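Local coordinates for uncharacterized protein (Bacteroides ovatus, PDB 4IRT), which is of unknown function but is a putative neuraminidase with a BNR repeat-like domain, at residues F129-Y141 and V152-R165. Residues are numbered along the deposited sequence; the frame is centred on the assembly and turned at random.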
ATOM      1  N   PHE A 129       4.984   6.764  -0.667  1.00  9.52           N
ATOM      2  CA  PHE A 129       4.696   8.168  -0.457  1.00  9.71           C
ATOM      3  C   PHE A 129       3.329   8.325   0.229  1.00 10.31           C
ATOM      4  O   PHE A 129       2.406   7.561  -0.041  1.00 10.35           O
ATOM      5  CB  PHE A 129       4.622   8.924  -1.777  1.00 10.53           C
ATOM      6  CG  PHE A 129       5.949   9.113  -2.470  1.00 11.56           C
ATOM      7  CD1 PHE A 129       6.816  10.122  -2.086  1.00 10.98           C
ATOM      8  CD2 PHE A 129       6.294   8.318  -3.556  1.00 11.34           C
ATOM      9  CE1 PHE A 129       8.028  10.289  -2.727  1.00 11.31           C
ATOM     10  CE2 PHE A 129       7.489   8.498  -4.205  1.00 12.03           C
ATOM     11  CZ  PHE A 129       8.351   9.502  -3.800  1.00 11.61           C
ATOM     12  N   TYR A 130       3.198   9.372   1.049  1.00 10.46           N
ATOM     13  CA  TYR A 130       1.934   9.772   1.665  1.00 10.61           C
ATOM     14  C   TYR A 130       1.893  11.279   1.700  1.00 11.66           C
ATOM     15  O   TYR A 130       2.906  11.937   2.006  1.00 10.91           O
ATOM     16  CB  TYR A 130       1.798   9.207   3.090  1.00 10.13           C
ATOM     17  CG  TYR A 130       2.026   7.719   3.153  1.00 10.67           C
ATOM     18  CD1 TYR A 130       0.984   6.829   2.931  1.00 11.39           C
ATOM     19  CD2 TYR A 130       3.313   7.194   3.371  1.00 10.56           C
ATOM     20  CE1 TYR A 130       1.189   5.465   2.949  1.00 12.78           C
ATOM     21  CE2 TYR A 130       3.529   5.832   3.368  1.00 10.81           C
ATOM     22  CZ  TYR A 130       2.471   4.972   3.155  1.00 11.27           C
ATOM     23  OH  TYR A 130       2.670   3.626   3.149  1.00 13.79           O
ATOM     24  N   PRO A 131       0.718  11.862   1.413  1.00 12.29           N
ATOM     25  CA  PRO A 131       0.596  13.305   1.477  1.00 13.61           C
ATOM     26  C   PRO A 131       0.294  13.788   2.895  1.00 14.34           C
ATOM     27  O   PRO A 131      -0.485  13.158   3.607  1.00 17.80           O
ATOM     28  CB  PRO A 131      -0.607  13.572   0.567  1.00 14.60           C
ATOM     29  CG  PRO A 131      -1.483  12.424   0.852  1.00 15.77           C
ATOM     30  CD  PRO A 131      -0.567  11.232   1.076  1.00 14.16           C
ATOM     31  N   LEU A 132       0.888  14.910   3.278  1.00 13.71           N
ATOM     32  CA  LEU A 132       0.712  15.491   4.597  1.00 14.19           C
ATOM     33  C   LEU A 132      -0.123  16.745   4.425  1.00 17.38           C
ATOM     34  O   LEU A 132      -0.226  17.286   3.318  1.00 18.41           O
ATOM     35  CB  LEU A 132       2.062  15.882   5.196  1.00 13.22           C
ATOM     36  CG  LEU A 132       3.023  14.709   5.439  1.00 12.35           C
ATOM     37  CD1 LEU A 132       4.336  15.260   5.976  1.00 13.83           C
ATOM     38  CD2 LEU A 132       2.405  13.702   6.404  1.00 11.37           C
ATOM     39  N   SER A 133      -0.702  17.213   5.522  1.00 19.37           N
ATOM     40  CA  SER A 133      -1.471  18.462   5.486  1.00 23.77           C
ATOM     41  C   SER A 133      -0.597  19.607   4.998  1.00 24.32           C
ATOM     42  O   SER A 133       0.579  19.669   5.322  1.00 28.38           O
ATOM     43  CB  SER A 133      -2.043  18.780   6.869  1.00 29.21           C
ATOM     44  OG  SER A 133      -3.212  18.019   7.048  1.00 34.98           O
ATOM     45  N   GLY A 134      -1.166  20.463   4.158  1.00 23.07           N
ATOM     46  CA  GLY A 134      -0.476  21.638   3.671  1.00 22.71           C
ATOM     47  C   GLY A 134       0.362  21.472   2.412  1.00 20.22           C
ATOM     48  O   GLY A 134       1.016  22.410   1.991  1.00 22.20           O
ATOM     49  N   GLY A 135       0.408  20.284   1.829  1.00 17.79           N
ATOM     50  CA  GLY A 135       1.128  20.105   0.575  1.00 16.75           C
ATOM     51  C   GLY A 135       2.473  19.406   0.656  1.00 15.83           C
ATOM     52  O   GLY A 135       2.985  18.993  -0.368  1.00 14.73           O
ATOM     53  N   ASP A 136       2.998  19.234   1.875  1.00 15.44           N
ATOM     54  CA  ASP A 136       4.245  18.501   2.113  1.00 14.58           C
ATOM     55  C   ASP A 136       4.024  17.002   1.813  1.00 13.30           C
ATOM     56  O   ASP A 136       2.881  16.545   1.725  1.00 13.10           O
ATOM     57  CB  ASP A 136       4.712  18.668   3.561  1.00 15.33           C
ATOM     58  CG  ASP A 136       5.378  20.018   3.823  1.00 16.90           C
ATOM     59  OD1 ASP A 136       5.361  20.898   2.938  1.00 15.28           O
ATOM     60  OD2 ASP A 136       5.908  20.187   4.941  1.00 17.60           O
ATOM     61  N   LEU A 137       5.109  16.249   1.659  1.00 12.85           N
ATOM     62  CA  LEU A 137       5.010  14.809   1.473  1.00 11.70           C
ATOM     63  C   LEU A 137       5.795  14.045   2.524  1.00 12.27           C
ATOM     64  O   LEU A 137       6.772  14.558   3.078  1.00 13.57           O
ATOM     65  CB  LEU A 137       5.506  14.363   0.095  1.00 11.70           C
ATOM     66  CG  LEU A 137       4.768  14.888  -1.125  1.00 12.77           C
ATOM     67  CD1 LEU A 137       5.335  14.266  -2.391  1.00 12.60           C
ATOM     68  CD2 LEU A 137       3.275  14.655  -0.972  1.00 13.14           C
ATOM     69  N   LEU A 138       5.352  12.814   2.780  1.00 10.99           N
ATOM     70  CA  LEU A 138       6.104  11.832   3.557  1.00 10.43           C
ATOM     71  C   LEU A 138       6.620  10.754   2.622  1.00 10.43           C
ATOM     72  O   LEU A 138       5.923  10.365   1.689  1.00  9.84           O
ATOM     73  CB  LEU A 138       5.187  11.179   4.581  1.00 10.71           C
ATOM     74  CG  LEU A 138       5.871  10.605   5.805  1.00 10.89           C
ATOM     75  CD1 LEU A 138       6.331  11.708   6.750  1.00 11.77           C
ATOM     76  CD2 LEU A 138       4.926   9.647   6.520  1.00 11.68           C
ATOM     77  N   PHE A 139       7.832  10.273   2.881  1.00 10.21           N
ATOM     78  CA  PHE A 139       8.378   9.134   2.163  1.00 10.09           C
ATOM     79  C   PHE A 139       8.864   8.141   3.185  1.00  9.35           C
ATOM     80  O   PHE A 139       9.537   8.495   4.135  1.00  9.23           O
ATOM     81  CB  PHE A 139       9.524   9.533   1.273  1.00 10.44           C
ATOM     82  CG  PHE A 139      10.072   8.412   0.392  1.00 11.01           C
ATOM     83  CD1 PHE A 139       9.337   7.915  -0.680  1.00 11.30           C
ATOM     84  CD2 PHE A 139      11.353   7.938   0.591  1.00 11.39           C
ATOM     85  CE1 PHE A 139       9.876   6.952  -1.532  1.00 12.30           C
ATOM     86  CE2 PHE A 139      11.897   6.979  -0.242  1.00 11.70           C
ATOM     87  CZ  PHE A 139      11.170   6.489  -1.303  1.00 11.81           C
ATOM     88  N   VAL A 140       8.515   6.893   2.961  1.00  9.02           N
ATOM     89  CA  VAL A 140       8.938   5.813   3.823  1.00  9.74           C
ATOM     90  C   VAL A 140       9.544   4.713   2.964  1.00  9.98           C
ATOM     91  O   VAL A 140       9.055   4.439   1.859  1.00 10.65           O
ATOM     92  CB  VAL A 140       7.805   5.229   4.679  1.00 10.10           C
ATOM     93  CG1 VAL A 140       8.343   4.084   5.518  1.00 11.96           C
ATOM     94  CG2 VAL A 140       7.207   6.291   5.571  1.00 11.42           C
ATOM     95  N   TYR A 141      10.608   4.097   3.471  1.00  9.83           N
ATOM     96  CA  TYR A 141      11.201   2.954   2.789  1.00 10.34           C
ATOM     97  C   TYR A 141      11.902   2.060   3.798  1.00 10.81           C
ATOM     98  O   TYR A 141      12.111   2.468   4.945  1.00 11.01           O
ATOM     99  CB  TYR A 141      12.165   3.423   1.684  1.00 10.03           C
ATOM    100  CG  TYR A 141      13.421   4.165   2.137  1.00 11.35           C
ATOM    101  CD1 TYR A 141      13.361   5.504   2.475  1.00 11.41           C
ATOM    102  CD2 TYR A 141      14.657   3.530   2.227  1.00 11.89           C
ATOM    103  CE1 TYR A 141      14.484   6.197   2.876  1.00 12.77           C
ATOM    104  CE2 TYR A 141      15.793   4.222   2.618  1.00 12.12           C
ATOM    105  CZ  TYR A 141      15.701   5.565   2.946  1.00 12.72           C
ATOM    106  OH  TYR A 141      16.819   6.292   3.346  1.00 12.68           O
ATOM    107  N   VAL A 152      12.783   3.847   7.415  1.00 10.92           N
ATOM    108  CA  VAL A 152      13.290   5.206   7.338  1.00 11.73           C
ATOM    109  C   VAL A 152      12.191   6.111   6.790  1.00 11.30           C
ATOM    110  O   VAL A 152      11.513   5.755   5.831  1.00 11.43           O
ATOM    111  CB  VAL A 152      14.523   5.276   6.431  1.00 12.17           C
ATOM    112  CG1 VAL A 152      15.038   6.690   6.278  1.00 12.63           C
ATOM    113  CG2 VAL A 152      15.606   4.351   6.976  1.00 12.67           C
HETATM  114  N   MSE A 153      12.058   7.277   7.412  1.00 11.11           N
HETATM  115  CA  MSE A 153      10.983   8.209   7.149  1.00 10.68           C
HETATM  116  C   MSE A 153      11.526   9.603   6.963  1.00 10.51           C
HETATM  117  O   MSE A 153      12.253  10.158   7.811  1.00 11.22           O
HETATM  118  CB  MSE A 153       9.966   8.115   8.292  1.00 10.11           C
HETATM  119  CG  MSE A 153       8.873   9.172   8.230  1.00 10.47           C
HETATM  120 SE   MSE A 153       7.629   9.054   9.748  0.75 10.39          SE
HETATM  121  CE  MSE A 153       6.824   7.305   9.410  1.00 11.04           C
ATOM    122  N   ASN A 154      11.171  10.172   5.823  1.00 11.14           N
ATOM    123  CA  ASN A 154      11.557  11.513   5.441  1.00 11.50           C
ATOM    124  C   ASN A 154      10.342  12.379   5.175  1.00 11.76           C
ATOM    125  O   ASN A 154       9.250  11.873   4.926  1.00 11.74           O
ATOM    126  CB  ASN A 154      12.339  11.472   4.137  1.00 12.01           C
ATOM    127  CG  ASN A 154      13.645  10.717   4.237  1.00 12.49           C
ATOM    128  OD1 ASN A 154      14.261  10.619   5.294  1.00 13.59           O
ATOM    129  ND2 ASN A 154      14.089  10.186   3.093  1.00 12.43           N
ATOM    130  N   ARG A 155      10.564  13.690   5.173  1.00 12.49           N
ATOM    131  CA  ARG A 155       9.541  14.665   4.857  1.00 12.87           C
ATOM    132  C   ARG A 155      10.025  15.635   3.795  1.00 13.28           C
ATOM    133  O   ARG A 155      11.165  16.102   3.841  1.00 14.77           O
ATOM    134  CB  ARG A 155       9.109  15.457   6.097  1.00 14.10           C
ATOM    135  CG  ARG A 155       8.042  16.525   5.818  1.00 15.49           C
ATOM    136  CD  ARG A 155       7.544  17.118   7.125  1.00 16.96           C
ATOM    137  NE  ARG A 155       6.682  18.297   6.974  1.00 19.25           N
ATOM    138  CZ  ARG A 155       6.219  19.008   8.008  1.00 20.60           C
ATOM    139  NH1 ARG A 155       6.528  18.674   9.267  1.00 18.99           N
ATOM    140  NH2 ARG A 155       5.474  20.079   7.799  1.00 20.92           N
ATOM    141  N   TYR A 156       9.142  15.955   2.855  1.00 14.07           N
ATOM    142  CA  TYR A 156       9.425  16.928   1.800  1.00 14.61           C
ATOM    143  C   TYR A 156       8.736  18.229   2.126  1.00 15.45           C
ATOM    144  O   TYR A 156       7.509  18.286   2.197  1.00 14.59           O
ATOM    145  CB  TYR A 156       8.915  16.438   0.457  1.00 14.41           C
ATOM    146  CG  TYR A 156       9.218  17.378  -0.692  1.00 14.32           C
ATOM    147  CD1 TYR A 156      10.515  17.501  -1.186  1.00 15.19           C
ATOM    148  CD2 TYR A 156       8.216  18.126  -1.292  1.00 13.71           C
ATOM    149  CE1 TYR A 156      10.811  18.344  -2.254  1.00 15.53           C
ATOM    150  CE2 TYR A 156       8.499  18.975  -2.371  1.00 14.62           C
ATOM    151  CZ  TYR A 156       9.793  19.072  -2.836  1.00 16.83           C
ATOM    152  OH  TYR A 156      10.092  19.895  -3.884  1.00 23.25           O
ATOM    153  N   SER A 157       9.532  19.271   2.338  1.00 16.12           N
ATOM    154  CA  SER A 157       8.994  20.594   2.652  1.00 17.01           C
ATOM    155  C   SER A 157       8.717  21.285   1.340  1.00 16.76           C
ATOM    156  O   SER A 157       9.628  21.540   0.570  1.00 16.97           O
ATOM    157  CB  SER A 157       9.986  21.416   3.464  1.00 18.52           C
ATOM    158  OG  SER A 157       9.549  22.775   3.548  1.00 22.35           O
ATOM    159  N   LEU A 158       7.460  21.587   1.095  1.00 18.61           N
ATOM    160  CA  LEU A 158       7.060  22.251  -0.136  1.00 21.67           C
ATOM    161  C   LEU A 158       7.697  23.627  -0.181  1.00 23.81           C
ATOM    162  O   LEU A 158       8.125  24.090  -1.244  1.00 27.84           O
ATOM    163  CB  LEU A 158       5.529  22.359  -0.181  1.00 22.50           C
ATOM    164  CG  LEU A 158       4.899  22.664  -1.527  1.00 23.29           C
ATOM    165  CD1 LEU A 158       5.317  21.624  -2.570  1.00 25.44           C
ATOM    166  CD2 LEU A 158       3.390  22.699  -1.335  1.00 23.80           C
ATOM    167  N   LYS A 159       7.788  24.255   0.987  1.00 28.38           N
ATOM    168  CA  LYS A 159       8.350  25.595   1.139  1.00 35.45           C
ATOM    169  C   LYS A 159       9.810  25.672   0.698  1.00 34.45           C
ATOM    170  O   LYS A 159      10.169  26.523  -0.118  1.00 34.30           O
ATOM    171  CB  LYS A 159       8.224  26.044   2.601  1.00 43.40           C
ATOM    172  CG  LYS A 159       8.226  27.548   2.819  1.00 58.08           C
ATOM    173  CD  LYS A 159       7.287  27.915   3.964  1.00 70.92           C
ATOM    174  CE  LYS A 159       7.185  29.418   4.170  1.00 78.28           C
ATOM    175  NZ  LYS A 159       8.350  29.951   4.929  1.00 80.61           N
ATOM    176  N   GLU A 160      10.646  24.788   1.234  1.00 30.19           N
ATOM    177  CA  GLU A 160      12.080  24.799   0.936  1.00 28.18           C
ATOM    178  C   GLU A 160      12.414  23.920  -0.254  1.00 26.98           C
ATOM    179  O   GLU A 160      13.565  23.877  -0.691  1.00 25.41           O
ATOM    180  CB  GLU A 160      12.894  24.300   2.139  1.00 32.52           C
ATOM    181  CG  GLU A 160      12.578  24.930   3.490  1.00 35.82           C
ATOM    182  CD  GLU A 160      12.880  26.411   3.534  1.00 46.62           C
ATOM    183  OE1 GLU A 160      13.696  26.876   2.705  1.00 47.72           O
ATOM    184  OE2 GLU A 160      12.307  27.108   4.404  1.00 57.86           O
ATOM    185  N   HIS A 161      11.424  23.183  -0.758  1.00 24.72           N
ATOM    186  CA  HIS A 161      11.651  22.166  -1.784  1.00 23.66           C
ATOM    187  C   HIS A 161      12.808  21.233  -1.431  1.00 21.33           C
ATOM    188  O   HIS A 161      13.679  20.999  -2.242  1.00 24.91           O
ATOM    189  CB  HIS A 161      11.829  22.799  -3.158  1.00 28.03           C
ATOM    190  CG  HIS A 161      10.652  23.623  -3.575  1.00 34.85           C
ATOM    191  ND1 HIS A 161      10.529  24.960  -3.254  1.00 40.32           N
ATOM    192  CD2 HIS A 161       9.523  23.291  -4.243  1.00 37.08           C
ATOM    193  CE1 HIS A 161       9.388  25.422  -3.734  1.00 40.06           C
ATOM    194  NE2 HIS A 161       8.762  24.431  -4.344  1.00 40.50           N
ATOM    195  N   LYS A 162      12.801  20.699  -0.213  1.00 19.31           N
ATOM    196  CA  LYS A 162      13.823  19.733   0.175  0.50 20.69           C
ATOM    197  C   LYS A 162      13.311  18.703   1.162  1.00 18.79           C
ATOM    198  O   LYS A 162      12.299  18.901   1.834  1.00 17.84           O
ATOM    199  CB  LYS A 162      15.083  20.423   0.716  0.50 23.68           C
ATOM    200  CG  LYS A 162      15.037  20.852   2.172  0.50 26.81           C
ATOM    201  CD  LYS A 162      16.285  21.657   2.529  0.50 31.00           C
ATOM    202  CE  LYS A 162      16.432  22.902   1.661  0.50 33.92           C
ATOM    203  NZ  LYS A 162      17.385  23.894   2.236  0.50 36.59           N
ATOM    204  N   TRP A 163      14.032  17.590   1.207  1.00 17.80           N
ATOM    205  CA  TRP A 163      13.713  16.459   2.055  1.00 15.90           C
ATOM    206  C   TRP A 163      14.574  16.517   3.285  1.00 16.27           C
ATOM    207  O   TRP A 163      15.755  16.839   3.180  1.00 16.26           O
ATOM    208  CB  TRP A 163      14.032  15.153   1.336  1.00 14.89           C
ATOM    209  CG  TRP A 163      13.095  14.842   0.236  1.00 14.45           C
ATOM    210  CD1 TRP A 163      13.266  15.123  -1.075  1.00 13.62           C
ATOM    211  CD2 TRP A 163      11.839  14.172   0.348  1.00 13.80           C
ATOM    212  NE1 TRP A 163      12.190  14.679  -1.803  1.00 13.13           N
ATOM    213  CE2 TRP A 163      11.294  14.092  -0.951  1.00 14.32           C
ATOM    214  CE3 TRP A 163      11.116  13.650   1.423  1.00 14.75           C
ATOM    215  CZ2 TRP A 163      10.044  13.482  -1.218  1.00 14.36           C
ATOM    216  CZ3 TRP A 163       9.884  13.035   1.182  1.00 14.40           C
ATOM    217  CH2 TRP A 163       9.345  12.969  -0.138  1.00 13.82           C
ATOM    218  N   THR A 164      13.980  16.181   4.428  1.00 15.92           N
ATOM    219  CA  THR A 164      14.738  15.977   5.648  0.50 15.93           C
ATOM    220  C   THR A 164      14.298  14.707   6.353  1.00 15.99           C
ATOM    221  O   THR A 164      13.156  14.253   6.225  1.00 15.39           O
ATOM    222  CB  THR A 164      14.567  17.156   6.614  0.50 15.73           C
ATOM    223  OG1 THR A 164      13.172  17.370   6.837  0.50 14.49           O
ATOM    224  CG2 THR A 164      15.204  18.413   6.026  0.50 16.26           C
ATOM    225  N   ARG A 165      15.220  14.116   7.094  1.00 16.07           N
ATOM    226  CA  ARG A 165      14.923  12.913   7.842  1.00 16.52           C
ATOM    227  C   ARG A 165      13.958  13.239   8.994  1.00 16.63           C
ATOM    228  O   ARG A 165      14.174  14.203   9.724  1.00 18.61           O
ATOM    229  CB  ARG A 165      16.217  12.308   8.381  1.00 17.86           C
ATOM    230  CG  ARG A 165      16.019  10.996   9.114  1.00 18.44           C
ATOM    231  CD  ARG A 165      15.784   9.839   8.157  1.00 18.95           C
ATOM    232  NE  ARG A 165      17.073   9.274   7.738  1.00 25.38           N
ATOM    233  CZ  ARG A 165      17.572   9.273   6.506  1.00 23.55           C
ATOM    234  NH1 ARG A 165      16.935   9.819   5.501  1.00 22.33           N
ATOM    235  NH2 ARG A 165      18.749   8.720   6.288  1.00 27.37           N
TER
HETATM  236  O   HOH W   1       6.216  23.489   3.407  1.00 21.37           O
HETATM  237  O   HOH W   2       7.731  21.818   5.807  1.00 28.21           O
HETATM  238  O   HOH W   3      16.689   9.040   2.856  1.00 12.85           O
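Asp136 divides its carboxylate between Arg155 and Leu158. OD2 forms a salt bridge with Arg155, whose NE and NH2 donate to it side-on, each at 2.9 Å. The carboxylate and guanidinium planes lie 59° apart. Arg155 runs extended, CG anti to the backbone N (chi1 179°), carrying its guanidinium to the acid. OD1 accepts a hydrogen bond from Leu158 N at 2.9 Å, from above the carboxylate plane. With an alanine in place of Asp136, Arg155 would probably lose its countercharge and the turn after Ser157 a hold.

Paired backbone hydrogen bonds join Leu137 with Tyr156, Phe139 with Asn154 and Tyr141 with Val152. Strands 137-143 and 151-157 are the central hairpin of a four-stranded antiparallel sheet, consistent with a beta-propeller blade.

Apolar contacts form on both sheet faces. On one, Met153 CG meets Leu138 CD1 at 3.9 Å, and its CE reaches Val140 CG2. On the other, Trp163 CZ3 packs on Phe139 CB at 3.5 Å. Val152 CB lies over the Tyr141 ring face (CH-pi). Tyr141 OH is hydrogen-bonded to Asp120 O and shares a water with Asn154 ND2 and Arg165 NH1, which also donates to Asn154 OD1; Arg165 NH2 forms a salt bridge with Asp120.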